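Local coordinates for protein pyrroline carboxylate reductase (Plasmodium falciparum, PDB 2RCY) that binds NADP and probably catalyses the NADPH-dependent reduction of pyrroline-5-carboxylate to proline, the last step of proline synthesis, at residues N33-G38 with N47-N52; C59-C64 with S84-S89; I109-P114 with D158-T163; S179-G184 with L193-V198. One frame throughout, in Å; residues are numbered along the deposited sequence.

How the contacts relate
Following the chain from the N terminus, the four contacts come in series, each closing its own loop before the next opens. Contact 1 closes a short loop and pairs strand 47-48 with strand 34-37 at one margin of the Rossmann sheet, beside the adenine of NADP. Contact 2 closes the beta-alpha-beta unit through helix 71-77; Cys59 touches Phe35 of contact 1, and Ser89 pairs with strand 108-113. That strand opens contact 3, whose longer loop brings helix 159-167, the start of the helical part, against the sheet beside the nicotinamide. Contact 4, about 32 Å from contact 3 between centres, joins two helices in the region that meets the second subunit.

Contact 1: N33-G38 with N47-N52; sequences NLFYYG and NYMSSN. With NAP (NADP nicotinamide-adenine-dinucleotide phosphate), chain G.
Phe35 and Tyr36 pair with Asn47 and Tyr48 as neighbours in parallel strands at the margin of the Rossmann sheet. The backbone ladder is short: Asn47 N donates to Leu34 O, Tyr36 N to Asn47 O, and Met49 N to Tyr36 O at 2.9 Å. Asn47 ND2 adds a weak second donor to Leu34 O, the carbonyl already held by Asn47 N.

Aromatic rings lie on both faces of the pair. On the face of Tyr36 and Tyr48, the edge of Tyr48 is turned toward the face of Tyr36 in an offset edge-to-face pair, with ring planes at 74° and Tyr48 CD1 3.5 Å from Tyr36 CZ. Tyr36 CG stands between the backbone N and the carbonyl carbon (chi1 87°), and the ring beyond it lies against the neighbouring strand, CE1 being 3.6 Å from Tyr48 CA; its hydroxyl hydrogen-bonds to Lys42 N. Beside Phe35, Met49, a selenomethionine, makes a Met-aromatic contact, its SE 4.4 Å from the Phe35 ring centroid and oblique to the ring.

Tyr37 meets the turn that follows. Ser51 CA lies over one face of its ring, 3.9 Å from the centroid, as a CH-pi contact, while Met49 O sits at the ring edge, 3.2 Å from Tyr37 CD1. Ser51 is the N-cap of helix 52-58, and its OG also hydrogen-bonds to Glu54 OE1.

Tyr37 CD2 approaches C2A of the adenine at 3.8 Å, and Asn52 adjoins the same base. The contact is thus backbone-bonded at its strands and largely apolar and aromatic in its side chains, and Tyr37 and Asn52 carry it to the adenine.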
# COMPACT_ATOMS: atom_id res chain seq x y z
N ASN A 33 14.68 23.87 -50.69
CA ASN A 33 13.25 23.60 -50.73
C ASN A 33 12.65 23.22 -49.37
O ASN A 33 11.49 22.80 -49.29
CB ASN A 33 12.94 22.53 -51.79
CG ASN A 33 13.12 23.04 -53.21
OD1 ASN A 33 13.11 24.24 -53.46
ND2 ASN A 33 13.28 22.11 -54.15
N LEU A 34 13.45 23.37 -48.32
CA LEU A 34 12.97 23.18 -46.95
C LEU A 34 12.81 24.53 -46.25
O LEU A 34 13.77 25.29 -46.14
CB LEU A 34 13.91 22.26 -46.16
CG LEU A 34 13.58 20.76 -46.10
CD1 LEU A 34 13.68 20.09 -47.46
CD2 LEU A 34 14.50 20.06 -45.11
N PHE A 35 11.59 24.80 -45.79
CA PHE A 35 11.25 26.09 -45.19
C PHE A 35 10.63 25.94 -43.80
O PHE A 35 10.14 24.86 -43.45
CB PHE A 35 10.30 26.88 -46.10
CG PHE A 35 10.82 27.08 -47.50
CD1 PHE A 35 10.45 26.21 -48.53
CD2 PHE A 35 11.67 28.14 -47.80
CE1 PHE A 35 10.92 26.40 -49.82
CE2 PHE A 35 12.15 28.33 -49.09
CZ PHE A 35 11.77 27.46 -50.10
N TYR A 36 10.67 27.02 -43.02
CA TYR A 36 10.07 27.04 -41.69
C TYR A 36 9.66 28.44 -41.24
O TYR A 36 10.18 29.44 -41.76
CB TYR A 36 11.03 26.42 -40.65
CG TYR A 36 12.02 27.39 -40.05
CD1 TYR A 36 13.19 27.73 -40.72
CD2 TYR A 36 11.78 27.98 -38.80
CE1 TYR A 36 14.10 28.63 -40.16
CE2 TYR A 36 12.68 28.88 -38.24
CZ TYR A 36 13.84 29.20 -38.92
OH TYR A 36 14.73 30.08 -38.37
N TYR A 37 8.73 28.51 -40.29
CA TYR A 37 8.43 29.75 -39.57
C TYR A 37 8.26 29.51 -38.08
O TYR A 37 7.69 28.50 -37.65
CB TYR A 37 7.19 30.46 -40.14
CG TYR A 37 6.69 31.59 -39.24
CD1 TYR A 37 7.33 32.83 -39.22
CD2 TYR A 37 5.60 31.39 -38.39
CE1 TYR A 37 6.89 33.85 -38.38
CE2 TYR A 37 5.15 32.41 -37.55
CZ TYR A 37 5.80 33.63 -37.56
OH TYR A 37 5.35 34.64 -36.73
N GLY A 38 8.75 30.47 -37.29
CA GLY A 38 8.51 30.53 -35.85
C GLY A 38 8.52 31.98 -35.40
O GLY A 38 9.05 32.84 -36.11
N ASN A 47 15.40 27.17 -44.44
CA ASN A 47 15.20 28.57 -44.83
C ASN A 47 14.03 29.22 -44.11
O ASN A 47 12.90 28.72 -44.16
CB ASN A 47 15.02 28.67 -46.35
CG ASN A 47 16.21 28.12 -47.12
OD1 ASN A 47 17.32 28.66 -47.05
ND2 ASN A 47 15.99 27.05 -47.87
N TYR A 48 14.30 30.33 -43.43
CA TYR A 48 13.29 31.07 -42.69
C TYR A 48 12.30 31.76 -43.62
O TYR A 48 12.68 32.28 -44.67
CB TYR A 48 13.94 32.09 -41.75
CG TYR A 48 12.96 32.87 -40.89
CD1 TYR A 48 12.47 32.34 -39.70
CD2 TYR A 48 12.53 34.14 -41.28
CE1 TYR A 48 11.57 33.06 -38.91
CE2 TYR A 48 11.63 34.86 -40.50
CZ TYR A 48 11.16 34.32 -39.31
OH TYR A 48 10.27 35.03 -38.54
N MSE A 49 11.03 31.77 -43.22
CA MSE A 49 9.99 32.47 -43.95
C MSE A 49 9.23 33.42 -43.03
O MSE A 49 9.13 33.17 -41.83
CB MSE A 49 9.04 31.48 -44.63
CG MSE A 49 8.63 31.91 -46.02
SE MSE A 49 8.60 30.41 -47.27
CE MSE A 49 8.92 31.42 -48.92
N SER A 50 8.71 34.50 -43.60
CA SER A 50 8.15 35.62 -42.84
C SER A 50 6.93 35.27 -41.98
O SER A 50 6.76 35.82 -40.89
CB SER A 50 7.82 36.79 -43.78
OG SER A 50 7.47 37.95 -43.05
N SER A 51 6.08 34.38 -42.48
CA SER A 51 4.87 33.96 -41.77
C SER A 51 4.41 32.56 -42.18
O SER A 51 4.92 31.99 -43.14
CB SER A 51 3.74 34.97 -41.99
OG SER A 51 3.35 35.03 -43.35
N ASN A 52 3.44 32.02 -41.44
CA ASN A 52 2.82 30.74 -41.77
C ASN A 52 2.00 30.80 -43.06
O ASN A 52 1.93 29.83 -43.80
CB ASN A 52 1.93 30.25 -40.62
CG ASN A 52 2.73 29.79 -39.42
OD1 ASN A 52 2.34 30.03 -38.28
ND2 ASN A 52 3.85 29.12 -39.66
PA NAP G . 7.53 22.91 -28.53
O1A NAP G . 8.97 22.50 -28.34
O2A NAP G . 6.91 23.89 -27.56
O5B NAP G . 7.36 23.45 -30.04
C5B NAP G . 6.45 24.48 -30.39
C4B NAP G . 7.18 25.46 -31.30
O4B NAP G . 6.26 26.22 -32.09
C3B NAP G . 8.00 26.46 -30.49
O3B NAP G . 9.38 26.33 -30.83
C2B NAP G . 7.47 27.83 -30.87
O2B NAP G . 8.53 28.76 -31.11
C1B NAP G . 6.67 27.58 -32.14
N9A NAP G . 5.48 28.47 -32.27
C8A NAP G . 4.79 29.06 -31.28
N7A NAP G . 3.77 29.78 -31.82
C5A NAP G . 3.83 29.63 -33.15
C6A NAP G . 3.06 30.11 -34.21
N6A NAP G . 2.00 30.92 -33.97
N1A NAP G . 3.38 29.77 -35.48
C2A NAP G . 4.43 28.97 -35.73
N3A NAP G . 5.19 28.49 -34.73
C4A NAP G . 4.91 28.80 -33.44
O3 NAP G . 6.61 21.59 -28.56
PN NAP G . 7.06 20.27 -29.35
O1N NAP G . 7.49 19.24 -28.34
O2N NAP G . 7.98 20.65 -30.49
O5D NAP G . 5.67 19.74 -29.97
C5D NAP G . 5.04 20.36 -31.09
C4D NAP G . 3.98 19.42 -31.64
O4D NAP G . 4.57 18.18 -32.02
C3D NAP G . 2.89 19.11 -30.61
O3D NAP G . 1.62 19.34 -31.22
C2D NAP G . 3.07 17.65 -30.27
O2D NAP G . 1.83 16.97 -30.10
C1D NAP G . 3.83 17.09 -31.46
N1N NAP G . 4.71 15.97 -31.12
C2N NAP G . 5.78 16.16 -30.31
C3N NAP G . 6.62 15.10 -29.99
C7N NAP G . 7.81 15.32 -29.10
O7N NAP G . 8.03 16.51 -28.56
N7N NAP G . 8.61 14.37 -28.89
C4N NAP G . 6.36 13.83 -30.52
C5N NAP G . 5.25 13.66 -31.34
C6N NAP G . 4.44 14.76 -31.63
P2B NAP G . 9.26 29.56 -29.91
O1X NAP G . 9.98 30.68 -30.63
O2X NAP G . 8.14 30.02 -29.01
O3X NAP G . 10.19 28.54 -29.29

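Contact 2: C59-C64 with S84-S89; sequences CDIIVC and SKLLIS
Ile61 and Leu86 lie side by side and point the same way, as expected for directly paired residues of parallel strands. Ile61 CG1 rests 3.9 Å from Leu86 CD2. From the same face, Ile88 crosses Ile61 obliquely, the two CG2 methyls meeting at 3.7 Å, and then runs alongside Val63, whose CG2 comes within 3.5 Å of Ile88 CG1. Val63 CG1 is anti to the backbone N (chi1 -176°), which leaves CG2 beside that N and against Ile88. Branched side chains suit this buried layer because the two branches of Ile61 and of Ile88 each reach a different neighbour.

On the other face Ile62 crosses Leu87, with Ile62 CG2 4.1 Å from Leu87 CD1, a looser meeting. Ile62 CD1 also approaches CB of Lys85. Beyond CG the lysine chain is extended, its methylenes passing Cys59 O until NZ donates to that oxygen at 2.9 Å from a position tilted out of the carbonyl plane; NZ also bonds to Ala56 O. The length of the lysine chain lets its ammonium reach carbonyls at and just past the C-terminal end of helix 52-58.

The axes of strands 61-64 and 86-89 differ by 22° in direction, and the backbones form a regular parallel ladder, in which Ile62 uses both its N, to Leu86 O, and its O, from Ile88 N at 2.8 Å.

Helix 71-77 provides the beta-alpha-beta crossover between these strands of the Rossmann fold. Strand 7-10 flanks 61-64 and strand 108-113 flanks 86-89, while Tyr140, Val141, Ile144 and Phe145 of helix 135-146 cover the face of Ile61, Leu86 and Ile88.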
# COMPACT_ATOMS: atom_id res chain seq x y z
N CYS A 59 4.91 26.76 -50.18
CA CYS A 59 5.20 25.32 -50.09
C CYS A 59 4.08 24.45 -50.64
O CYS A 59 2.92 24.87 -50.69
CB CYS A 59 5.51 24.94 -48.64
SG CYS A 59 6.90 25.83 -47.94
N ASP A 60 4.44 23.24 -51.06
CA ASP A 60 3.49 22.27 -51.60
C ASP A 60 2.95 21.36 -50.50
O ASP A 60 1.79 20.97 -50.52
CB ASP A 60 4.15 21.43 -52.70
CG ASP A 60 4.77 22.28 -53.80
OD1 ASP A 60 4.01 22.88 -54.59
OD2 ASP A 60 6.01 22.34 -53.86
N ILE A 61 3.83 21.01 -49.56
CA ILE A 61 3.45 20.22 -48.39
C ILE A 61 3.74 21.03 -47.13
O ILE A 61 4.86 21.48 -46.91
CB ILE A 61 4.17 18.84 -48.36
CG1 ILE A 61 3.65 17.95 -49.49
CG2 ILE A 61 3.98 18.15 -47.01
CD1 ILE A 61 4.43 16.66 -49.70
N ILE A 62 2.70 21.21 -46.31
CA ILE A 62 2.79 22.01 -45.09
C ILE A 62 2.69 21.12 -43.85
O ILE A 62 1.78 20.30 -43.75
CB ILE A 62 1.71 23.13 -45.05
CG1 ILE A 62 1.83 24.06 -46.27
CG2 ILE A 62 1.82 23.96 -43.79
CD1 ILE A 62 0.95 23.66 -47.46
N VAL A 63 3.63 21.29 -42.93
CA VAL A 63 3.66 20.53 -41.69
C VAL A 63 3.28 21.42 -40.51
O VAL A 63 3.93 22.44 -40.26
CB VAL A 63 5.04 19.87 -41.43
CG1 VAL A 63 5.01 19.01 -40.17
CG2 VAL A 63 5.47 19.03 -42.62
N CYS A 64 2.23 21.03 -39.80
CA CYS A 64 1.80 21.73 -38.59
C CYS A 64 2.53 21.16 -37.38
O CYS A 64 2.16 20.11 -36.86
CB CYS A 64 0.28 21.62 -38.42
SG CYS A 64 -0.41 22.70 -37.14
N SER A 84 -5.51 22.88 -53.08
CA SER A 84 -4.79 21.85 -53.86
C SER A 84 -3.50 21.34 -53.20
O SER A 84 -2.76 20.56 -53.80
CB SER A 84 -4.53 22.33 -55.30
N LYS A 85 -3.25 21.78 -51.97
CA LYS A 85 -2.00 21.46 -51.27
C LYS A 85 -2.20 20.42 -50.17
O LYS A 85 -3.31 20.22 -49.68
CB LYS A 85 -1.38 22.74 -50.69
CG LYS A 85 -1.08 23.79 -51.75
CD LYS A 85 -0.28 24.94 -51.19
CE LYS A 85 0.11 25.90 -52.30
NZ LYS A 85 1.19 26.83 -51.87
N LEU A 86 -1.11 19.75 -49.80
CA LEU A 86 -1.15 18.71 -48.77
C LEU A 86 -0.76 19.25 -47.40
O LEU A 86 0.33 19.78 -47.21
CB LEU A 86 -0.26 17.52 -49.16
CG LEU A 86 -0.29 16.28 -48.26
CD1 LEU A 86 -1.60 15.52 -48.40
CD2 LEU A 86 0.88 15.37 -48.59
N LEU A 87 -1.67 19.10 -46.44
CA LEU A 87 -1.42 19.47 -45.06
C LEU A 87 -1.16 18.23 -44.22
O LEU A 87 -2.01 17.34 -44.13
CB LEU A 87 -2.60 20.26 -44.48
CG LEU A 87 -2.56 20.66 -43.00
CD1 LEU A 87 -1.57 21.80 -42.76
CD2 LEU A 87 -3.95 21.03 -42.51
N ILE A 88 0.02 18.16 -43.61
CA ILE A 88 0.34 17.08 -42.68
C ILE A 88 0.43 17.64 -41.26
O ILE A 88 1.13 18.63 -41.01
CB ILE A 88 1.61 16.24 -43.11
CG1 ILE A 88 2.88 16.65 -42.36
CG2 ILE A 88 1.84 16.29 -44.62
CD1 ILE A 88 3.23 15.71 -41.22
N SER A 89 -0.30 17.01 -40.34
CA SER A 89 -0.32 17.46 -38.95
C SER A 89 0.36 16.44 -38.04
O SER A 89 0.06 15.25 -38.10
CB SER A 89 -1.77 17.70 -38.49
OG SER A 89 -1.80 18.16 -37.15

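Contact 3: I109-P114 with D158-T163; sequences IVWVMP and DMDIAT. With NAP (NADP nicotinamide-adenine-dinucleotide phosphate), chain G.
Met159, a selenomethionine, places its terminal methyl squarely over the indole of Trp111, a CH-pi contact over the ring centre: CE lies 3.6 Å from the centroid of the six-membered ring and 18° off the ring normal. SE, 4.9 Å from that centroid and oblique to the ring, adds a longer Met-aromatic contact, here between a strand of the Rossmann fold and the first helix of the dimerisation region.

The two side chains reach toward each other tip to tip. Trp111 CG is anti to the backbone N (chi1 180°), which sets it beside the carbonyl carbon, and the indole extends from there to the helix. Met159 bends at both chi2 and chi3, the latter turning CE back to the ring. Met159 CB adds a contact of 3.4 Å to Trp111 CZ3. A wide indole suits this buried place because it offers a broad apolar face yet keeps a polar edge: NE1 donates to Cys91 O. At the rim, near the ring plane, lies Asp160 OD1, which is bonded to Ser257.

The CE methyl of Met159 also touches Met113 CB at 3.7 Å, so one methyl meets both strand residues. Met113, another selenomethionine, has a second role: its SE lies 3.6 Å from C5N of the nicotinamide, so the helix packs behind a residue of the cofactor pocket. Ile229 of the second subunit packs on Thr163, so that subunit reaches this helix.

Thr163 crosses Met113 at about a right angle, its OG1 3.4 Å from Met113 CG; the same hydroxyl donates to Met159 O.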
# COMPACT_ATOMS: atom_id res chain seq x y z
N ILE A 109 -5.92 16.38 -45.89
CA ILE A 109 -5.43 16.31 -44.51
C ILE A 109 -4.93 14.91 -44.15
O ILE A 109 -5.67 13.92 -44.26
CB ILE A 109 -6.51 16.78 -43.49
CG1 ILE A 109 -6.99 18.19 -43.83
CG2 ILE A 109 -5.96 16.73 -42.06
CD1 ILE A 109 -8.39 18.51 -43.36
N VAL A 110 -3.68 14.85 -43.72
CA VAL A 110 -3.08 13.61 -43.24
C VAL A 110 -2.47 13.83 -41.84
O VAL A 110 -1.73 14.80 -41.62
CB VAL A 110 -2.05 13.02 -44.26
CG1 VAL A 110 -1.02 14.06 -44.68
CG2 VAL A 110 -1.37 11.77 -43.72
N TRP A 111 -2.81 12.95 -40.91
CA TRP A 111 -2.35 13.06 -39.53
C TRP A 111 -1.23 12.07 -39.24
O TRP A 111 -1.47 10.87 -39.10
CB TRP A 111 -3.53 12.89 -38.56
CG TRP A 111 -3.19 12.99 -37.09
CD1 TRP A 111 -2.17 13.70 -36.52
CD2 TRP A 111 -3.90 12.37 -36.01
NE1 TRP A 111 -2.18 13.54 -35.16
CE2 TRP A 111 -3.24 12.74 -34.82
CE3 TRP A 111 -5.02 11.54 -35.93
CZ2 TRP A 111 -3.67 12.30 -33.56
CZ3 TRP A 111 -5.44 11.10 -34.68
CH2 TRP A 111 -4.77 11.49 -33.51
N VAL A 112 -0.01 12.58 -39.15
CA VAL A 112 1.18 11.77 -38.92
C VAL A 112 1.67 11.91 -37.48
O VAL A 112 1.74 13.03 -36.96
CB VAL A 112 2.33 12.15 -39.91
CG1 VAL A 112 3.53 11.23 -39.74
CG2 VAL A 112 1.83 12.12 -41.35
N MSE A 113 1.99 10.79 -36.85
CA MSE A 113 2.54 10.79 -35.50
C MSE A 113 3.99 10.31 -35.49
O MSE A 113 4.24 9.11 -35.63
CB MSE A 113 1.66 9.97 -34.55
CG MSE A 113 2.05 10.04 -33.08
SE MSE A 113 2.32 11.85 -32.40
CE MSE A 113 0.61 12.66 -32.91
N PRO A 114 4.95 11.24 -35.34
CA PRO A 114 6.37 10.95 -35.32
C PRO A 114 6.96 10.80 -33.91
O PRO A 114 6.24 10.93 -32.92
CB PRO A 114 6.97 12.19 -35.99
CG PRO A 114 6.03 13.31 -35.60
CD PRO A 114 4.70 12.69 -35.23
N ASP A 158 -6.97 3.97 -34.01
CA ASP A 158 -5.77 3.38 -33.42
C ASP A 158 -4.64 4.38 -33.22
O ASP A 158 -3.57 4.03 -32.71
CB ASP A 158 -5.27 2.21 -34.28
CG ASP A 158 -6.18 1.00 -34.22
OD1 ASP A 158 -7.10 0.96 -33.37
OD2 ASP A 158 -5.98 0.07 -35.03
N MSE A 159 -4.87 5.64 -33.61
CA MSE A 159 -3.85 6.68 -33.54
C MSE A 159 -3.47 7.08 -32.12
O MSE A 159 -2.33 7.46 -31.86
CB MSE A 159 -4.29 7.92 -34.32
CG MSE A 159 -4.19 7.80 -35.83
SE MSE A 159 -2.36 7.84 -36.52
CE MSE A 159 -1.80 9.60 -35.90
N ASP A 160 -4.43 6.99 -31.20
CA ASP A 160 -4.23 7.41 -29.82
C ASP A 160 -3.31 6.46 -29.04
O ASP A 160 -2.42 6.91 -28.33
CB ASP A 160 -5.58 7.57 -29.11
CG ASP A 160 -6.50 8.54 -29.83
OD1 ASP A 160 -6.19 9.75 -29.88
OD2 ASP A 160 -7.55 8.09 -30.35
N ILE A 161 -3.54 5.15 -29.19
CA ILE A 161 -2.67 4.14 -28.58
C ILE A 161 -1.29 4.10 -29.24
O ILE A 161 -0.27 3.91 -28.57
CB ILE A 161 -3.35 2.72 -28.52
CG1 ILE A 161 -2.40 1.67 -27.93
CG2 ILE A 161 -3.85 2.28 -29.89
CD1 ILE A 161 -2.06 1.89 -26.47
N ALA A 162 -1.26 4.30 -30.56
CA ALA A 162 -0.00 4.33 -31.31
C ALA A 162 0.86 5.52 -30.90
O ALA A 162 2.09 5.40 -30.83
CB ALA A 162 -0.28 4.35 -32.80
N THR A 163 0.22 6.66 -30.64
CA THR A 163 0.89 7.85 -30.11
C THR A 163 1.53 7.55 -28.75
O THR A 163 2.67 7.92 -28.50
CB THR A 163 -0.09 9.04 -29.97
OG1 THR A 163 -0.74 9.29 -31.23
CG2 THR A 163 0.62 10.31 -29.52
PA NAP G . 7.53 22.91 -28.53
O1A NAP G . 8.97 22.50 -28.34
O2A NAP G . 6.91 23.89 -27.56
O5B NAP G . 7.36 23.45 -30.04
C5B NAP G . 6.45 24.48 -30.39
C4B NAP G . 7.18 25.46 -31.30
O4B NAP G . 6.26 26.22 -32.09
C3B NAP G . 8.00 26.46 -30.49
O3B NAP G . 9.38 26.33 -30.83
C2B NAP G . 7.47 27.83 -30.87
O2B NAP G . 8.53 28.76 -31.11
C1B NAP G . 6.67 27.58 -32.14
N9A NAP G . 5.48 28.47 -32.27
C8A NAP G . 4.79 29.06 -31.28
N7A NAP G . 3.77 29.78 -31.82
C5A NAP G . 3.83 29.63 -33.15
C6A NAP G . 3.06 30.11 -34.21
N6A NAP G . 2.00 30.92 -33.97
N1A NAP G . 3.38 29.77 -35.48
C2A NAP G . 4.43 28.97 -35.73
N3A NAP G . 5.19 28.49 -34.73
C4A NAP G . 4.91 28.80 -33.44
O3 NAP G . 6.61 21.59 -28.56
PN NAP G . 7.06 20.27 -29.35
O1N NAP G . 7.49 19.24 -28.34
O2N NAP G . 7.98 20.65 -30.49
O5D NAP G . 5.67 19.74 -29.97
C5D NAP G . 5.04 20.36 -31.09
C4D NAP G . 3.98 19.42 -31.64
O4D NAP G . 4.57 18.18 -32.02
C3D NAP G . 2.89 19.11 -30.61
O3D NAP G . 1.62 19.34 -31.22
C2D NAP G . 3.07 17.65 -30.27
O2D NAP G . 1.83 16.97 -30.10
C1D NAP G . 3.83 17.09 -31.46
N1N NAP G . 4.71 15.97 -31.12
C2N NAP G . 5.78 16.16 -30.31
C3N NAP G . 6.62 15.10 -29.99
C7N NAP G . 7.81 15.32 -29.10
O7N NAP G . 8.03 16.51 -28.56
N7N NAP G . 8.61 14.37 -28.89
C4N NAP G . 6.36 13.83 -30.52
C5N NAP G . 5.25 13.66 -31.34
C6N NAP G . 4.44 14.76 -31.63
P2B NAP G . 9.26 29.56 -29.91
O1X NAP G . 9.98 30.68 -30.63
O2X NAP G . 8.14 30.02 -29.01
O3X NAP G . 10.19 28.54 -29.29

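Contact 4: S179-G184 with L193-V198; sequences SLIDAG and LSKNLV
Val198 CG1 is anti to its own backbone N (chi1 166°), leaving CG2 beside that N, and Ile181 has CG1 anti to the carbonyl carbon (chi1 -65°) with CG2 anti to the backbone N; these settings bring the methyls of one helix onto the other. Val198 CG2 touches Leu180 CB at 3.5 Å, and CG1 meets Leu180 CD1 at 3.9 Å as the two side chains cross. Beta-branched valine suits the site because its two methyls cover different parts of the leucine, and CG2 also approaches the Ile181 backbone.

Ile181 carries the centre of the contact with both branches. Its CG2 rests 3.8 Å from Ser194 CB, while CG1 and CD1 lie over the backbone and first methylenes of Lys195, with Ile181 CD1 3.9 Å from Lys195 CB. The two side chains run side by side, pointing the same way, and the lysine then bends at chi3 as its amine leads off from the interface. Only the aliphatic base of Lys195 is therefore used.

Small residues bring the helices near where Gly184 faces Ser194. Glycine, with no CB, suits the point where Ser194 OG comes to 3.6 Å from Gly184 C. The axes of 179-184 and 193-198 approach to 8.6 Å at an angle of 132°; the two segments belong to an oblique antiparallel hairpin of helices 169-186 and 191-211.

Val246 of the second subunit packs on Leu180. No hydrogen bond crosses between the segments: apolar contact and the close Gly184-Ser194 approach join them, while Ser194 OG is satisfied by Ser190 O, just before the start of helix 191-211, and Asp182 pairs with Arg191 and with Lys243 of the second subunit.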
# COMPACT_ATOMS: atom_id res chain seq x y z
N SER A 179 17.22 4.81 -15.46
CA SER A 179 17.09 4.03 -14.23
C SER A 179 18.14 2.92 -14.12
O SER A 179 18.66 2.66 -13.04
CB SER A 179 15.69 3.43 -14.11
OG SER A 179 14.69 4.39 -14.38
N LEU A 180 18.44 2.28 -15.25
CA LEU A 180 19.43 1.21 -15.29
C LEU A 180 20.84 1.72 -14.99
O LEU A 180 21.59 1.08 -14.25
CB LEU A 180 19.39 0.48 -16.64
CG LEU A 180 18.22 -0.47 -16.91
CD1 LEU A 180 18.06 -0.69 -18.40
CD2 LEU A 180 18.40 -1.80 -16.18
N ILE A 181 21.18 2.88 -15.56
CA ILE A 181 22.47 3.53 -15.31
C ILE A 181 22.62 3.91 -13.83
O ILE A 181 23.66 3.63 -13.22
CB ILE A 181 22.68 4.78 -16.22
CG1 ILE A 181 22.77 4.35 -17.69
CG2 ILE A 181 23.93 5.56 -15.81
CD1 ILE A 181 22.61 5.49 -18.70
N ASP A 182 21.58 4.51 -13.26
CA ASP A 182 21.56 4.89 -11.84
C ASP A 182 21.76 3.71 -10.90
O ASP A 182 22.44 3.84 -9.88
CB ASP A 182 20.26 5.63 -11.50
CG ASP A 182 20.31 7.09 -11.88
OD1 ASP A 182 21.41 7.64 -12.05
OD2 ASP A 182 19.23 7.70 -12.00
N ALA A 183 21.16 2.58 -11.24
CA ALA A 183 21.33 1.34 -10.48
C ALA A 183 22.79 0.89 -10.50
O ALA A 183 23.31 0.40 -9.50
CB ALA A 183 20.42 0.26 -11.04
N GLY A 184 23.44 1.07 -11.65
CA GLY A 184 24.86 0.76 -11.82
C GLY A 184 25.77 1.71 -11.09
O GLY A 184 26.72 1.29 -10.43
N LEU A 193 30.63 3.67 -18.01
CA LEU A 193 30.56 2.22 -18.17
C LEU A 193 29.12 1.71 -18.07
O LEU A 193 28.70 0.88 -18.88
CB LEU A 193 31.45 1.51 -17.15
CG LEU A 193 31.43 -0.02 -17.11
CD1 LEU A 193 32.12 -0.63 -18.33
CD2 LEU A 193 32.08 -0.52 -15.83
N SER A 194 28.38 2.20 -17.08
CA SER A 194 26.98 1.84 -16.89
C SER A 194 26.18 2.09 -18.16
O SER A 194 25.41 1.23 -18.59
CB SER A 194 26.37 2.59 -15.71
OG SER A 194 26.93 2.18 -14.49
N LYS A 195 26.37 3.27 -18.75
CA LYS A 195 25.72 3.64 -20.01
C LYS A 195 26.06 2.68 -21.15
O LYS A 195 25.17 2.23 -21.87
CB LYS A 195 26.06 5.09 -20.39
CG LYS A 195 25.34 5.60 -21.63
CD LYS A 195 25.51 7.10 -21.83
CE LYS A 195 26.89 7.46 -22.36
NZ LYS A 195 27.03 8.93 -22.59
N ASN A 196 27.35 2.36 -21.30
CA ASN A 196 27.81 1.42 -22.32
C ASN A 196 27.17 0.04 -22.16
O ASN A 196 26.68 -0.54 -23.13
CB ASN A 196 29.33 1.29 -22.30
CG ASN A 196 30.04 2.56 -22.72
OD1 ASN A 196 29.55 3.31 -23.56
ND2 ASN A 196 31.21 2.80 -22.14
N LEU A 197 27.20 -0.48 -20.94
CA LEU A 197 26.61 -1.77 -20.62
C LEU A 197 25.09 -1.81 -20.81
O LEU A 197 24.55 -2.83 -21.22
CB LEU A 197 26.97 -2.19 -19.19
CG LEU A 197 28.08 -3.23 -18.98
CD1 LEU A 197 29.38 -2.87 -19.69
CD2 LEU A 197 28.32 -3.43 -17.49
N VAL A 198 24.42 -0.70 -20.51
CA VAL A 198 22.97 -0.59 -20.67
C VAL A 198 22.58 -0.56 -22.15
O VAL A 198 21.76 -1.36 -22.60
CB VAL A 198 22.39 0.64 -19.91
CG1 VAL A 198 20.97 0.95 -20.36
CG2 VAL A 198 22.43 0.40 -18.41